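Local coordinates for protein multicopper oxidase (Uncultured bacterium, PDB 4E9X) that probably oxidises small reducing substrates at a mononuclear copper centre and passes the electrons to a copper cluster where dioxygen is reduced, at residues T14-D22 / Y167-L177; I241-H252 / I270-D281. All coordinates share one frame; numbering follows the deposited sequence. Where two conformers were deposited one is given.

Interaction 1 of 2, residues T14-D22 / Y167-L177; sequences TIKVAPGLD and YFSVNAKSFPL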
loop_
_atom_site.group_PDB
_atom_site.type_symbol
_atom_site.label_atom_id
_atom_site.label_comp_id
_atom_site.label_asym_id
_atom_site.label_seq_id
_atom_site.Cartn_x
_atom_site.Cartn_y
_atom_site.Cartn_z
ATOM N N THR A 14 19.034 -24.578 6.514
ATOM C CA THR A 14 18.722 -23.585 7.552
ATOM C C THR A 14 19.612 -22.333 7.351
ATOM O O THR A 14 20.825 -22.444 7.186
ATOM C CB THR A 14 18.990 -24.216 8.940
ATOM O OG1 THR A 14 18.131 -25.356 9.119
ATOM C CG2 THR A 14 18.738 -23.241 10.083
ATOM N N ILE A 15 18.951 -21.186 7.402
ATOM C CA ILE A 15 19.656 -19.933 7.226
ATOM C C ILE A 15 19.598 -19.132 8.494
ATOM O O ILE A 15 18.683 -19.294 9.269
ATOM C CB ILE A 15 19.096 -19.092 6.015
ATOM C CG1 ILE A 15 17.605 -18.850 6.167
ATOM C CG2 ILE A 15 19.444 -19.798 4.715
ATOM C CD1 ILE A 15 17.085 -17.807 5.163
ATOM N N LYS A 16 20.547 -18.271 8.703
ATOM C CA LYS A 16 20.472 -17.354 9.841
ATOM C C LYS A 16 19.874 -16.052 9.351
ATOM O O LYS A 16 20.500 -15.375 8.558
ATOM C CB LYS A 16 21.879 -17.105 10.419
ATOM C CG LYS A 16 21.776 -16.242 11.692
ATOM C CD LYS A 16 23.095 -16.126 12.371
ATOM C CE LYS A 16 23.393 -17.001 13.565
ATOM N NZ LYS A 16 22.629 -18.246 13.749
ATOM N N VAL A 17 18.666 -15.739 9.784
ATOM C CA VAL A 17 17.999 -14.508 9.335
ATOM C C VAL A 17 18.393 -13.329 10.224
ATOM O O VAL A 17 18.592 -12.219 9.737
ATOM C CB VAL A 17 16.477 -14.738 9.339
ATOM C CG1 VAL A 17 15.655 -13.455 9.067
ATOM C CG2 VAL A 17 16.075 -15.750 8.308
ATOM N N ALA A 18 18.474 -13.576 11.550
ATOM C CA ALA A 18 18.741 -12.520 12.508
ATOM C C ALA A 18 19.592 -13.147 13.632
ATOM O O ALA A 18 19.571 -14.393 13.732
ATOM C CB ALA A 18 17.398 -12.036 13.074
ATOM N N PRO A 19 20.235 -12.375 14.483
ATOM C CA PRO A 19 20.909 -12.932 15.672
ATOM C C PRO A 19 19.856 -13.756 16.418
ATOM O O PRO A 19 18.716 -13.296 16.733
ATOM C CB PRO A 19 21.315 -11.682 16.399
ATOM C CG PRO A 19 21.580 -10.686 15.290
ATOM C CD PRO A 19 20.347 -10.895 14.439
ATOM N N GLY A 20 20.187 -15.050 16.620
ATOM C CA GLY A 20 19.267 -15.929 17.288
ATOM C C GLY A 20 18.023 -16.405 16.587
ATOM O O GLY A 20 17.204 -17.107 17.212
ATOM N N LEU A 21 17.843 -16.075 15.319
ATOM C CA LEU A 21 16.785 -16.644 14.515
ATOM C C LEU A 21 17.426 -17.376 13.324
ATOM O O LEU A 21 17.832 -16.791 12.326
ATOM C CB LEU A 21 15.817 -15.577 13.993
ATOM C CG LEU A 21 14.697 -16.216 13.162
ATOM C CD1 LEU A 21 13.821 -17.089 14.052
ATOM C CD2 LEU A 21 13.867 -15.152 12.409
ATOM N N ASP A 22 17.470 -18.700 13.467
ATOM C CA ASP A 22 17.796 -19.656 12.407
ATOM C C ASP A 22 16.494 -20.160 11.799
ATOM O O ASP A 22 15.565 -20.427 12.571
ATOM C CB ASP A 22 18.570 -20.828 13.028
ATOM C CG ASP A 22 19.899 -20.247 13.535
ATOM O OD1 ASP A 22 20.544 -19.479 12.817
ATOM O OD2 ASP A 22 20.252 -20.556 14.699
ATOM N N TYR A 167 9.875 -10.886 12.293
ATOM C CA TYR A 167 11.198 -10.519 11.790
ATOM C C TYR A 167 11.048 -10.157 10.304
ATOM O O TYR A 167 10.120 -10.544 9.629
ATOM C CB TYR A 167 12.237 -11.607 11.937
ATOM C CG TYR A 167 12.666 -11.943 13.352
ATOM C CD1 TYR A 167 13.895 -11.544 13.838
ATOM C CD2 TYR A 167 11.808 -12.720 14.156
ATOM C CE1 TYR A 167 14.308 -11.876 15.155
ATOM C CE2 TYR A 167 12.222 -13.043 15.453
ATOM C CZ TYR A 167 13.455 -12.636 15.952
ATOM O OH TYR A 167 13.820 -12.982 17.244
ATOM N N PHE A 168 11.955 -9.293 9.865
ATOM C CA PHE A 168 11.871 -8.590 8.560
ATOM C C PHE A 168 13.240 -8.502 7.902
ATOM O O PHE A 168 14.228 -8.372 8.640
ATOM C CB PHE A 168 11.245 -7.187 8.725
ATOM C CG PHE A 168 9.949 -7.237 9.529
ATOM C CD1 PHE A 168 8.751 -7.486 8.857
ATOM C CD2 PHE A 168 9.969 -7.102 10.915
ATOM C CE1 PHE A 168 7.582 -7.608 9.591
ATOM C CE2 PHE A 168 8.779 -7.236 11.646
ATOM C CZ PHE A 168 7.604 -7.497 10.962
ATOM N N SER A 169 13.337 -8.556 6.583
ATOM C CA SER A 169 14.663 -8.616 6.008
ATOM C C SER A 169 14.723 -7.996 4.625
ATOM O O SER A 169 13.723 -7.815 3.918
ATOM C CB SER A 169 15.132 -10.087 5.907
ATOM O OG SER A 169 14.169 -10.851 5.126
ATOM N N VAL A 170 15.967 -7.707 4.223
ATOM C CA VAL A 170 16.318 -7.551 2.827
ATOM C C VAL A 170 17.301 -8.668 2.502
ATOM O O VAL A 170 18.262 -8.902 3.254
ATOM C CB VAL A 170 16.886 -6.137 2.523
ATOM C CG1 VAL A 170 18.042 -5.750 3.435
ATOM C CG2 VAL A 170 17.325 -6.053 1.029
ATOM N N ASN A 171 17.081 -9.370 1.407
ATOM C CA ASN A 171 17.921 -10.504 0.962
ATOM C C ASN A 171 18.141 -11.476 2.103
ATOM O O ASN A 171 19.260 -11.964 2.310
ATOM C CB ASN A 171 19.230 -10.012 0.350
ATOM C CG ASN A 171 18.938 -9.223 -0.924
ATOM O OD1 ASN A 171 17.810 -9.223 -1.391
ATOM N ND2 ASN A 171 19.934 -8.507 -1.464
ATOM N N ALA A 172 17.055 -11.742 2.838
ATOM C CA ALA A 172 16.996 -12.766 3.903
ATOM C C ALA A 172 17.891 -12.479 5.108
ATOM O O ALA A 172 18.126 -13.399 5.897
ATOM C CB ALA A 172 17.249 -14.170 3.357
ATOM N N LYS A 173 18.313 -11.233 5.326
ATOM C CA LYS A 173 18.964 -10.888 6.592
ATOM C C LYS A 173 18.281 -9.662 7.188
ATOM O O LYS A 173 17.802 -8.761 6.512
ATOM C CB LYS A 173 20.480 -10.684 6.395
ATOM C CG LYS A 173 21.115 -11.797 5.545
ATOM C CD LYS A 173 22.595 -12.056 5.740
ATOM C CE LYS A 173 23.168 -12.916 4.606
ATOM N NZ LYS A 173 22.789 -14.350 4.794
ATOM N N SER A 174 18.280 -9.677 8.520
ATOM C CA SER A 174 17.789 -8.594 9.366
ATOM C C SER A 174 18.977 -7.835 9.979
ATOM O O SER A 174 19.908 -8.481 10.502
ATOM C CB SER A 174 16.915 -9.243 10.444
ATOM O OG SER A 174 16.503 -8.309 11.463
ATOM N N PHE A 175 18.963 -6.509 9.911
ATOM C CA PHE A 175 19.994 -5.697 10.514
ATOM C C PHE A 175 20.227 -6.136 11.955
ATOM O O PHE A 175 19.245 -6.311 12.691
ATOM C CB PHE A 175 19.518 -4.230 10.473
ATOM C CG PHE A 175 20.585 -3.289 11.050
ATOM C CD1 PHE A 175 21.561 -2.746 10.223
ATOM C CD2 PHE A 175 20.602 -2.973 12.393
ATOM C CE1 PHE A 175 22.560 -1.922 10.755
ATOM C CE2 PHE A 175 21.596 -2.170 12.914
ATOM C CZ PHE A 175 22.590 -1.639 12.110
ATOM N N PRO A 176 21.465 -6.272 12.453
ATOM C CA PRO A 176 22.726 -5.871 11.812
ATOM C C PRO A 176 23.410 -6.849 10.878
ATOM O O PRO A 176 24.538 -6.585 10.464
ATOM C CB PRO A 176 23.649 -5.690 13.032
ATOM C CG PRO A 176 23.188 -6.778 13.952
ATOM C CD PRO A 176 21.650 -6.728 13.837
ATOM N N LEU A 177 22.729 -7.938 10.551
ATOM C CA LEU A 177 23.308 -8.991 9.690
ATOM C C LEU A 177 23.195 -8.665 8.219
ATOM O O LEU A 177 23.726 -9.407 7.377
ATOM C CB LEU A 177 22.699 -10.354 9.983
ATOM C CG LEU A 177 22.914 -10.866 11.422
ATOM C CD1 LEU A 177 22.357 -12.289 11.553
ATOM C CD2 LEU A 177 24.384 -10.773 11.816
HETATM O O HOH W 1 19.850 -15.492 5.806
HETATM O O HOH W 2 23.007 -14.992 7.402
#
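L21 lays its CD2 methyl over one face of the Y167 ring, a CH-pi contact 3.7 Å from CD2 to the ring centroid and 19° off the normal, displaced toward the rim. With CG anti to the backbone N (chi1 -179°), the L21 branch extends far enough to reach that face. A18 CB approaches the same ring obliquely, 3.6 Å from Y167 CD1. P19 CD packs 3.8 Å from L177 CD1, which also lies against the backbone at P19 N. One direct hydrogen bond crosses the contact, from S174 N to V17 O at 2.8 Å. The blue-copper domain containing 14-22 meets the second domain of the same chain in this two-domain multicopper oxidase through a hairpin: a type II turn spans A18 to L21, and V17 and A18 both face L21 in a classic beta bulge. In 167-177, a type I' turn from V170 to K173 presents the A172 carbonyl. One water lies within hydrogen-bonding distance of both K16 O (2.8 Å) and A172 O. Farther out, S174 OG accepts from G268 N, and K16 NZ forms a salt bridge with D22 OD1 (2.6 Å).

Interaction 2 of 2, residues I241-H252 / I270-D281; sequences IEADNPGRFIFH and ITVIEYDGVPVD. With CU (copper (II) ion), chain F.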
loop_
_atom_site.group_PDB
_atom_site.type_symbol
_atom_site.label_atom_id
_atom_site.label_comp_id
_atom_site.label_asym_id
_atom_site.label_seq_id
_atom_site.Cartn_x
_atom_site.Cartn_y
_atom_site.Cartn_z
ATOM N N ILE A 241 19.725 6.194 -8.080
ATOM C CA ILE A 241 20.275 7.178 -7.149
ATOM C C ILE A 241 21.573 7.703 -7.745
ATOM O O ILE A 241 22.455 6.917 -8.099
ATOM C CB ILE A 241 20.525 6.592 -5.748
ATOM C CG1 ILE A 241 19.174 6.323 -5.059
ATOM C CG2 ILE A 241 21.419 7.536 -4.936
ATOM C CD1 ILE A 241 19.283 5.673 -3.694
ATOM N N GLU A 242 21.695 9.024 -7.848
ATOM C CA GLU A 242 22.969 9.681 -8.152
ATOM C C GLU A 242 23.760 9.775 -6.871
ATOM O O GLU A 242 23.315 10.490 -5.954
ATOM C CB GLU A 242 22.754 11.092 -8.768
ATOM C CG GLU A 242 21.823 11.121 -9.982
ATOM C CD GLU A 242 22.500 10.700 -11.278
ATOM O OE1 GLU A 242 23.751 10.699 -11.373
ATOM O OE2 GLU A 242 21.750 10.397 -12.221
ATOM N N ALA A 243 24.895 9.083 -6.783
ATOM C CA ALA A 243 25.684 9.149 -5.532
ATOM C C ALA A 243 26.591 10.342 -5.505
ATOM O O ALA A 243 27.786 10.265 -5.721
ATOM C CB ALA A 243 26.498 7.844 -5.392
ATOM N N ASP A 244 25.987 11.484 -5.240
ATOM C CA ASP A 244 26.765 12.718 -5.363
ATOM C C ASP A 244 26.779 13.446 -4.024
ATOM O O ASP A 244 27.061 14.650 -3.946
ATOM C CB ASP A 244 26.189 13.571 -6.459
ATOM C CG ASP A 244 24.736 13.972 -6.242
ATOM O OD1 ASP A 244 24.121 13.712 -5.181
ATOM O OD2 ASP A 244 24.230 14.601 -7.220
ATOM N N ASN A 245 26.539 12.737 -2.926
ATOM C CA ASN A 245 26.415 13.382 -1.615
ATOM C C ASN A 245 27.100 12.559 -0.553
ATOM O O ASN A 245 26.477 11.791 0.186
ATOM C CB ASN A 245 24.932 13.491 -1.276
ATOM C CG ASN A 245 24.747 14.199 0.065
ATOM O OD1 ASN A 245 25.672 14.869 0.601
ATOM N ND2 ASN A 245 23.533 14.075 0.621
ATOM N N PRO A 246 28.429 12.654 -0.473
ATOM C CA PRO A 246 29.143 11.719 0.438
ATOM C C PRO A 246 28.722 11.865 1.896
ATOM O O PRO A 246 28.674 12.957 2.471
ATOM C CB PRO A 246 30.628 12.178 0.274
ATOM C CG PRO A 246 30.648 12.637 -1.175
ATOM C CD PRO A 246 29.356 13.431 -1.323
ATOM N N GLY A 247 28.508 10.734 2.530
ATOM C CA GLY A 247 28.105 10.629 3.926
ATOM C C GLY A 247 27.938 9.156 4.285
ATOM O O GLY A 247 28.295 8.284 3.456
ATOM N N ARG A 248 27.394 8.886 5.443
ATOM C CA ARG A 248 26.878 7.565 5.780
ATOM C C ARG A 248 25.359 7.755 5.921
ATOM O O ARG A 248 24.915 8.406 6.873
ATOM C CB ARG A 248 27.450 6.981 7.059
ATOM C CG ARG A 248 28.933 6.691 6.965
ATOM C CD ARG A 248 29.491 5.887 8.139
ATOM N NE ARG A 248 29.338 6.556 9.429
ATOM C CZ ARG A 248 30.325 7.257 10.019
ATOM N NH1 ARG A 248 31.529 7.410 9.456
ATOM N NH2 ARG A 248 30.074 7.806 11.193
ATOM N N PHE A 249 24.624 7.211 4.957
ATOM C CA PHE A 249 23.198 7.480 4.858
ATOM C C PHE A 249 22.393 6.192 4.935
ATOM O O PHE A 249 22.412 5.351 4.046
ATOM C CB PHE A 249 22.933 8.219 3.532
ATOM C CG PHE A 249 23.315 9.696 3.627
ATOM C CD1 PHE A 249 22.634 10.564 4.471
ATOM C CD2 PHE A 249 24.335 10.184 2.808
ATOM C CE1 PHE A 249 22.956 11.899 4.482
ATOM C CE2 PHE A 249 24.660 11.557 2.841
ATOM C CZ PHE A 249 23.943 12.412 3.688
ATOM N N ILE A 250 21.653 6.031 6.039
ATOM C CA ILE A 250 20.860 4.797 6.223
ATOM C C ILE A 250 19.795 4.731 5.169
ATOM O O ILE A 250 19.328 5.729 4.612
ATOM C CB ILE A 250 20.367 4.790 7.674
ATOM C CG1 ILE A 250 19.897 3.450 8.232
ATOM C CG2 ILE A 250 19.252 5.791 7.895
ATOM C CD1 ILE A 250 19.631 3.476 9.735
ATOM N N PHE A 251 19.346 3.497 4.870
ATOM C CA PHE A 251 18.442 3.236 3.731
ATOM C C PHE A 251 17.615 2.069 4.265
ATOM O O PHE A 251 18.167 1.012 4.570
ATOM C CB PHE A 251 19.311 2.901 2.534
ATOM C CG PHE A 251 18.632 2.657 1.151
ATOM C CD1 PHE A 251 19.407 2.292 0.072
ATOM C CD2 PHE A 251 17.253 2.814 0.931
ATOM C CE1 PHE A 251 18.902 2.078 -1.208
ATOM C CE2 PHE A 251 16.767 2.561 -0.334
ATOM C CZ PHE A 251 17.533 2.191 -1.384
ATOM N N HIS A 252 16.300 2.269 4.425
ATOM C CA HIS A 252 15.581 1.269 5.240
ATOM C C HIS A 252 14.094 1.289 4.950
ATOM O O HIS A 252 13.545 2.247 4.424
ATOM C CB HIS A 252 15.794 1.523 6.742
ATOM C CG HIS A 252 15.268 2.858 7.177
ATOM N ND1 HIS A 252 13.969 3.063 7.678
ATOM C CD2 HIS A 252 15.828 4.077 7.186
ATOM C CE1 HIS A 252 13.865 4.376 7.944
ATOM N NE2 HIS A 252 14.963 5.029 7.676
ATOM N N ILE A 270 17.352 -2.891 6.901
ATOM C CA ILE A 270 18.148 -1.676 7.026
ATOM C C ILE A 270 19.522 -1.901 6.382
ATOM O O ILE A 270 20.158 -2.909 6.724
ATOM C CB ILE A 270 18.368 -1.301 8.504
ATOM C CG1 ILE A 270 17.076 -1.135 9.282
ATOM C CG2 ILE A 270 19.288 -0.066 8.595
ATOM C CD1 ILE A 270 17.254 -0.959 10.783
ATOM N N THR A 271 19.973 -0.983 5.542
ATOM C CA THR A 271 21.352 -0.937 5.121
ATOM C C THR A 271 21.840 0.499 5.304
ATOM O O THR A 271 21.078 1.356 5.807
ATOM C CB THR A 271 21.520 -1.464 3.684
ATOM O OG1 THR A 271 22.939 -1.432 3.358
ATOM C CG2 THR A 271 20.769 -0.634 2.667
ATOM N N VAL A 272 23.099 0.741 4.955
ATOM C CA VAL A 272 23.662 2.106 4.984
ATOM C C VAL A 272 24.347 2.309 3.647
ATOM O O VAL A 272 25.139 1.428 3.202
ATOM C CB VAL A 272 24.688 2.241 6.114
ATOM C CG1 VAL A 272 25.307 3.627 6.156
ATOM C CG2 VAL A 272 24.051 1.904 7.442
ATOM N N ILE A 273 24.043 3.424 2.990
ATOM C CA ILE A 273 24.825 3.874 1.826
ATOM C C ILE A 273 26.081 4.467 2.418
ATOM O O ILE A 273 26.031 5.572 3.003
ATOM C CB ILE A 273 24.045 4.880 0.991
ATOM C CG1 ILE A 273 22.689 4.238 0.536
ATOM C CG2 ILE A 273 24.900 5.326 -0.163
ATOM C CD1 ILE A 273 21.708 5.285 0.052
ATOM N N GLU A 274 27.195 3.746 2.286
ATOM C CA GLU A 274 28.488 4.158 2.844
ATOM C C GLU A 274 29.327 4.685 1.707
ATOM O O GLU A 274 29.679 3.927 0.785
ATOM C CB GLU A 274 29.210 2.947 3.413
ATOM C CG GLU A 274 28.624 2.398 4.742
ATOM C CD GLU A 274 29.445 1.236 5.236
ATOM O OE1 GLU A 274 30.356 0.736 4.523
ATOM O OE2 GLU A 274 29.150 0.770 6.347
ATOM N N TYR A 275 29.685 5.967 1.758
ATOM C CA TYR A 275 30.595 6.468 0.721
ATOM C C TYR A 275 32.060 6.227 1.116
ATOM O O TYR A 275 32.469 6.452 2.283
ATOM C CB TYR A 275 30.427 7.955 0.467
ATOM C CG TYR A 275 29.206 8.404 -0.341
ATOM C CD1 TYR A 275 27.895 8.292 0.173
ATOM C CD2 TYR A 275 29.393 8.978 -1.573
ATOM C CE1 TYR A 275 26.824 8.733 -0.605
ATOM C CE2 TYR A 275 28.361 9.457 -2.331
ATOM C CZ TYR A 275 27.059 9.322 -1.846
ATOM O OH TYR A 275 26.038 9.830 -2.594
ATOM N N ASP A 276 32.806 5.779 0.134
ATOM C CA ASP A 276 34.213 5.375 0.386
ATOM C C ASP A 276 35.025 6.480 1.037
ATOM O O ASP A 276 35.922 6.177 1.816
ATOM C CB ASP A 276 34.835 5.051 -0.956
ATOM C CG ASP A 276 34.457 3.671 -1.556
ATOM O OD1 ASP A 276 33.933 2.820 -0.794
ATOM O OD2 ASP A 276 34.713 3.435 -2.744
ATOM N N GLY A 277 34.743 7.738 0.702
ATOM C CA GLY A 277 35.691 8.808 1.130
ATOM C C GLY A 277 35.437 9.245 2.556
ATOM O O GLY A 277 36.190 10.124 3.055
ATOM N N VAL A 278 34.380 8.757 3.209
ATOM C CA VAL A 278 34.020 9.373 4.507
ATOM C C VAL A 278 34.797 8.712 5.620
ATOM O O VAL A 278 34.738 7.476 5.799
ATOM C CB VAL A 278 32.492 9.236 4.737
ATOM C CG1 VAL A 278 32.152 9.809 6.127
ATOM C CG2 VAL A 278 31.721 9.938 3.631
ATOM N N PRO A 279 35.571 9.421 6.425
ATOM C CA PRO A 279 36.306 8.744 7.506
ATOM C C PRO A 279 35.380 8.082 8.495
ATOM O O PRO A 279 34.303 8.588 8.811
ATOM C CB PRO A 279 37.068 9.908 8.181
ATOM C CG PRO A 279 37.180 10.941 7.116
ATOM C CD PRO A 279 35.855 10.851 6.383
ATOM N N VAL A 280 35.763 6.907 8.978
ATOM C CA VAL A 280 34.912 6.116 9.870
ATOM C C VAL A 280 35.085 6.482 11.325
ATOM O O VAL A 280 36.147 6.451 11.894
ATOM C CB VAL A 280 35.241 4.618 9.639
ATOM C CG1 VAL A 280 34.467 3.732 10.593
ATOM C CG2 VAL A 280 35.022 4.225 8.174
ATOM N N ASP A 281 34.012 6.785 12.041
ATOM C CA ASP A 281 34.041 7.123 13.445
ATOM C C ASP A 281 34.106 5.880 14.325
ATOM O O ASP A 281 33.564 4.857 13.879
ATOM C CB ASP A 281 32.800 7.941 13.829
ATOM C CG ASP A 281 32.878 9.276 13.048
ATOM O OD1 ASP A 281 33.554 10.200 13.517
ATOM O OD2 ASP A 281 32.262 9.364 11.956
HETATM CU CU CU F . 15.389 6.779 8.493
HETATM O O HOH W 3 32.514 6.277 7.045
#
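R248 and D281 meet because the arginine chain, its CG anti to the carbonyl carbon (chi1 -66°), bends at chi3 and brings NH2 within 2.8 Å of D281 OD2. This salt bridge lies in the guanidinium plane but reaches the anti side of the carboxylate, and the two planes stand 72° apart. It closes the end of an antiparallel strand pair, 248-252 with 270-275, in the second cupredoxin-like domain. F249 and I273 exchange backbone hydrogen bonds, as do F251 and T271. On one sheet face, I250 CG1 packs 3.6 Å from I270 CG2; on the other, F251 CD1 rests 3.8 Å from I273 CD1. Beyond the pair, Y275 packs its ring against 243-247. P246 CA sits over the centre of that ring, 3.4 Å from the centroid, in a CH-pi contact, while N245 N donates to Y275 OH (3.0 Å), which also bonds H208 NE2. A leucine in place of Y275 would probably leave N245 N and H208 without their shared hydroxyl and open a gap beside P246. The second subunit packs W70 on R248, F249 and V278, and its V78 O takes a further bond from R248 NH2. Where H252 pairs with I270, the histidine, its CG between the backbone N and the carbonyl carbon (chi1 62°), turns its imidazole to a copper ion that H206 of the same chain and H106 of the second subunit also bind. H252 NE2 lies 2.0 Å from that copper.

Overall arrangement
Interaction 1 is partly buried and joins a hairpin of the first domain to an edge strand and following loop of the second; interaction 2 is buried and lies within the second domain, pairing neighbouring strands of one sheet and packing them on a strand end of the other. Their chemistry follows their place: residues 14-22 and 167-177 rely on apolar packing, one direct backbone bond and a bridging water, whereas 241-252 and 270-281 share a ladder of backbone bonds, a salt bridge and a copper ligand facing another subunit. The centres lie about 22 Å apart, yet the contacts touch where F175 CB packs on I270 CB at 3.7 Å, bringing the loop after strand 167-170 against strand 270-275.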